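Local coordinates for protein hypoxanthine-guanine phosphoribosyltransferase (HGPRT) (Schistosoma mansoni, PDB 5IPF) that probably salvages purines by transferring the phosphoribosyl group of PRPP to hypoxanthine or guanine, giving IMP or GMP, and is held here with IMP bound, at residues R67-K70 against M71-I75; F97-L100 against A101-D105. All coordinates share one frame; numbering follows the deposited sequence.

Contact 1 of 2, residues R67-K70 against M71-I75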
# COMPACT_ATOMS: atom_id res chain seq x y z
N ARG A 67 -6.25 4.70 -10.20
CA ARG A 67 -6.55 5.88 -11.01
C ARG A 67 -5.69 7.06 -10.58
O ARG A 67 -5.17 7.81 -11.42
CB ARG A 67 -8.03 6.23 -10.89
CG ARG A 67 -8.42 7.52 -11.60
CD ARG A 67 -8.66 7.29 -13.07
NE ARG A 67 -8.90 8.54 -13.78
CZ ARG A 67 -8.11 9.03 -14.73
NH1 ARG A 67 -7.01 8.37 -15.08
NH2 ARG A 67 -8.40 10.18 -15.32
N LEU A 68 -5.51 7.24 -9.27
CA LEU A 68 -4.80 8.41 -8.76
C LEU A 68 -3.32 8.38 -9.11
O LEU A 68 -2.67 9.43 -9.05
CB LEU A 68 -4.97 8.52 -7.25
CG LEU A 68 -6.39 8.81 -6.77
CD1 LEU A 68 -6.39 9.30 -5.34
CD2 LEU A 68 -7.08 9.81 -7.69
N GLU A 69 -2.76 7.22 -9.46
CA GLU A 69 -1.41 7.19 -10.01
C GLU A 69 -1.34 8.01 -11.30
O GLU A 69 -0.58 8.99 -11.40
CB GLU A 69 -0.98 5.74 -10.25
CG GLU A 69 0.51 5.56 -10.51
CD GLU A 69 0.90 4.10 -10.69
OE1 GLU A 69 0.22 3.22 -10.13
OE2 GLU A 69 1.89 3.83 -11.41
N LYS A 70 -2.15 7.63 -12.29
CA LYS A 70 -2.15 8.34 -13.57
C LYS A 70 -2.57 9.79 -13.40
O LYS A 70 -2.01 10.69 -14.05
CB LYS A 70 -3.08 7.63 -14.55
CG LYS A 70 -2.88 8.04 -16.00
CD LYS A 70 -1.47 7.68 -16.46
CE LYS A 70 -1.37 7.68 -17.97
NZ LYS A 70 -0.06 7.15 -18.43
N MET A 71 -3.55 10.05 -12.53
CA MET A 71 -3.93 11.44 -12.25
C MET A 71 -2.74 12.23 -11.73
O MET A 71 -2.48 13.36 -12.17
CB MET A 71 -5.09 11.48 -11.26
CG MET A 71 -6.44 11.17 -11.87
SD MET A 71 -7.78 11.67 -10.77
CE MET A 71 -7.43 13.42 -10.58
N SER A 72 -2.00 11.66 -10.77
CA SER A 72 -0.82 12.34 -10.24
C SER A 72 0.17 12.65 -11.34
O SER A 72 0.73 13.76 -11.39
CB SER A 72 -0.16 11.48 -9.16
OG SER A 72 -1.02 11.31 -8.04
N MET A 73 0.40 11.71 -12.26
CA MET A 73 1.31 11.97 -13.37
C MET A 73 0.83 13.13 -14.22
O MET A 73 1.60 14.05 -14.53
CB MET A 73 1.48 10.70 -14.21
CG MET A 73 2.10 9.55 -13.43
SD MET A 73 2.31 8.05 -14.40
CE MET A 73 3.17 7.02 -13.20
N ASN A 74 -0.46 13.13 -14.59
CA ASN A 74 -1.01 14.19 -15.43
C ASN A 74 -0.86 15.56 -14.76
O ASN A 74 -0.42 16.53 -15.39
CB ASN A 74 -2.48 13.91 -15.74
CG ASN A 74 -2.67 12.66 -16.57
OD1 ASN A 74 -1.74 12.30 -17.33
ND2 ASN A 74 -3.75 12.05 -16.48
N ILE A 75 -1.23 15.65 -13.48
CA ILE A 75 -1.13 16.93 -12.77
C ILE A 75 0.32 17.39 -12.71
O ILE A 75 0.63 18.56 -12.96
CB ILE A 75 -1.75 16.80 -11.37
CG1 ILE A 75 -3.22 16.40 -11.46
CG2 ILE A 75 -1.61 18.10 -10.60
CD1 ILE A 75 -3.86 16.13 -10.12

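Contact 2 of 2, residues F97-L100 against A101-D105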
# COMPACT_ATOMS: atom_id res chain seq x y z
N PHE A 97 -11.14 14.61 1.98
CA PHE A 97 -9.94 14.37 2.77
C PHE A 97 -9.18 13.15 2.28
O PHE A 97 -7.98 13.23 1.98
CB PHE A 97 -10.29 14.23 4.25
CG PHE A 97 -9.10 13.99 5.12
CD1 PHE A 97 -8.22 15.02 5.41
CD2 PHE A 97 -8.85 12.73 5.65
CE1 PHE A 97 -7.12 14.80 6.21
CE2 PHE A 97 -7.75 12.51 6.45
CZ PHE A 97 -6.88 13.55 6.72
N LYS A 98 -9.84 11.99 2.22
CA LYS A 98 -9.15 10.77 1.80
C LYS A 98 -8.60 10.90 0.38
O LYS A 98 -7.47 10.47 0.10
CB LYS A 98 -10.09 9.57 1.91
CG LYS A 98 -10.52 9.24 3.33
CD LYS A 98 -11.30 7.93 3.39
CE LYS A 98 -11.69 7.58 4.82
NZ LYS A 98 -12.37 6.25 4.90
N PHE A 99 -9.39 11.49 -0.52
CA PHE A 99 -8.93 11.74 -1.88
C PHE A 99 -7.70 12.64 -1.88
O PHE A 99 -6.77 12.44 -2.68
CB PHE A 99 -10.07 12.35 -2.69
CG PHE A 99 -9.65 12.87 -4.04
CD1 PHE A 99 -8.96 12.07 -4.93
CD2 PHE A 99 -9.98 14.16 -4.42
CE1 PHE A 99 -8.58 12.55 -6.16
CE2 PHE A 99 -9.60 14.65 -5.66
CZ PHE A 99 -8.90 13.84 -6.53
N LEU A 100 -7.66 13.63 -0.99
CA LEU A 100 -6.47 14.46 -0.86
C LEU A 100 -5.27 13.66 -0.36
O LEU A 100 -4.15 13.85 -0.83
CB LEU A 100 -6.73 15.63 0.09
CG LEU A 100 -5.46 16.38 0.50
CD1 LEU A 100 -4.97 17.28 -0.63
CD2 LEU A 100 -5.66 17.17 1.78
N ALA A 101 -5.49 12.76 0.61
CA ALA A 101 -4.38 12.00 1.17
C ALA A 101 -3.76 11.08 0.12
O ALA A 101 -2.54 11.09 -0.10
CB ALA A 101 -4.86 11.19 2.38
N ASP A 102 -4.59 10.28 -0.56
CA ASP A 102 -4.06 9.40 -1.59
C ASP A 102 -3.50 10.18 -2.77
O ASP A 102 -2.50 9.77 -3.37
CB ASP A 102 -5.15 8.42 -2.05
CG ASP A 102 -5.60 7.49 -0.94
OD1 ASP A 102 -4.75 7.10 -0.10
OD2 ASP A 102 -6.80 7.14 -0.89
N LEU A 103 -4.13 11.31 -3.12
CA LEU A 103 -3.61 12.13 -4.21
C LEU A 103 -2.23 12.69 -3.88
O LEU A 103 -1.34 12.69 -4.73
CB LEU A 103 -4.58 13.27 -4.53
CG LEU A 103 -4.08 14.26 -5.58
CD1 LEU A 103 -3.99 13.61 -6.95
CD2 LEU A 103 -4.97 15.50 -5.62
N VAL A 104 -2.05 13.17 -2.65
CA VAL A 104 -0.75 13.69 -2.23
C VAL A 104 0.28 12.56 -2.21
O VAL A 104 1.45 12.76 -2.57
CB VAL A 104 -0.87 14.39 -0.87
CG1 VAL A 104 0.49 14.54 -0.21
CG2 VAL A 104 -1.52 15.76 -1.04
N ASP A 105 -0.14 11.37 -1.79
CA ASP A 105 0.73 10.19 -1.86
C ASP A 105 1.24 9.99 -3.28
O ASP A 105 2.46 9.90 -3.52
CB ASP A 105 -0.04 8.96 -1.38
CG ASP A 105 0.84 7.97 -0.62
OD1 ASP A 105 1.52 7.15 -1.27
OD2 ASP A 105 0.84 8.01 0.63

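Contact 1 of 2, residues R67-K70 against M71-I75
Met71 lays its CG over the centre of the Arg67 guanidinium, 3.9 Å from Arg67 CZ, the two side chains crossing at about a right angle. A bend at chi2 (83°) turns the arginine forward along the helix, toward Met71, while NE and NH2 bond to the carbonyls of Gly205 and Val204, which fix the turn of the flat group. Beyond CG, on the same side of the guanidinium, Met71 SD reaches Leu68 CD2 at 3.7 Å; Met71 N bonds to Arg67 O. Ser72 comes next: OG, set beside its own backbone N (chi1 -64°), donates to Leu68 O at 2.7 Å. Ser72 N donates to the same oxygen at 2.9 Å from well above the carbonyl plane, leaving that acceptor gripped twice and the buried hydroxyl satisfied. Met73 runs extended alongside Glu69, with Met73 CE 3.9 Å from Glu69 OE2; this carboxylate forms a salt bridge with Arg112 of the third subunit. Asn74 N closes on Lys70 O at 2.9 Å. The i to i+4 backbone bonds are those of a regular alpha-helix, here helix 61-81, and the Ser72 hydroxyl bond back to the i-4 carbonyl is a common side-chain addition to it.

Contact 2 of 2, residues F97-L100 against A101-D105
The Phe99 ring meets Leu103 one turn further on obliquely, Phe99 CZ lying 4.4 Å from Leu103 CD2, a loose apolar touch. Around this ring stand Leu68, Leu188, Tyr216 and Val158, which bury it between helix 61-81 and the parallel sheet. On the fourth subunit, the Phe97 ring meets Phe124 with the planes at about 55°, Ala101 packs against its counterpart Ala101, and Lys98 NZ forms a salt bridge with Glu108. Leu100 and Val104 lie side by side and point the same way, Leu100 CD1 reaching Val104 CG2 at 3.8 Å; with CG of Leu100 anti to its own backbone N (chi1 168°), the branch lies alongside Val104. Below this pair Val104 N donates to Leu100 O at 2.9 Å. The carboxylate of Asp102 takes its bond from Tyr216 through OD2. In the backbone, Asp102 N donates almost straight to Lys98 O at 3.0 Å (175° at the hydrogen), while Leu103 N approaches Phe99 O at 2.9 Å, tilted from its carbonyl plane. Helix 97-112 is the crossover of a right-handed beta-alpha-beta unit between parallel strands 87-92 and 120-125, as in the type I phosphoribosyltransferase fold.

Contacts 1 and 2 follow one another along the chain, the first in helix 61-81 and the second in helix 97-112, with strand 87-92 between them; their centres lie about 12 Å apart. The two helices touch directly: Leu68 CD2 packs on Phe99 CE1 at 3.5 Å, and Leu68 CD1 sits 3.6 Å from Asp102 CB. Both lie within the phosphoribosyltransferase domain and pack against its parallel sheet, contact 1 on strand 203-208 and contact 2 on strands 87-92 and 154-159. Contact 1 also meets the second and third subunits, contact 2 the fourth. Helix 97-112 starts near the nucleotide site, the Phe99 side chain about 10 Å from IMP, so the pair joins core, pocket surroundings and tetramer.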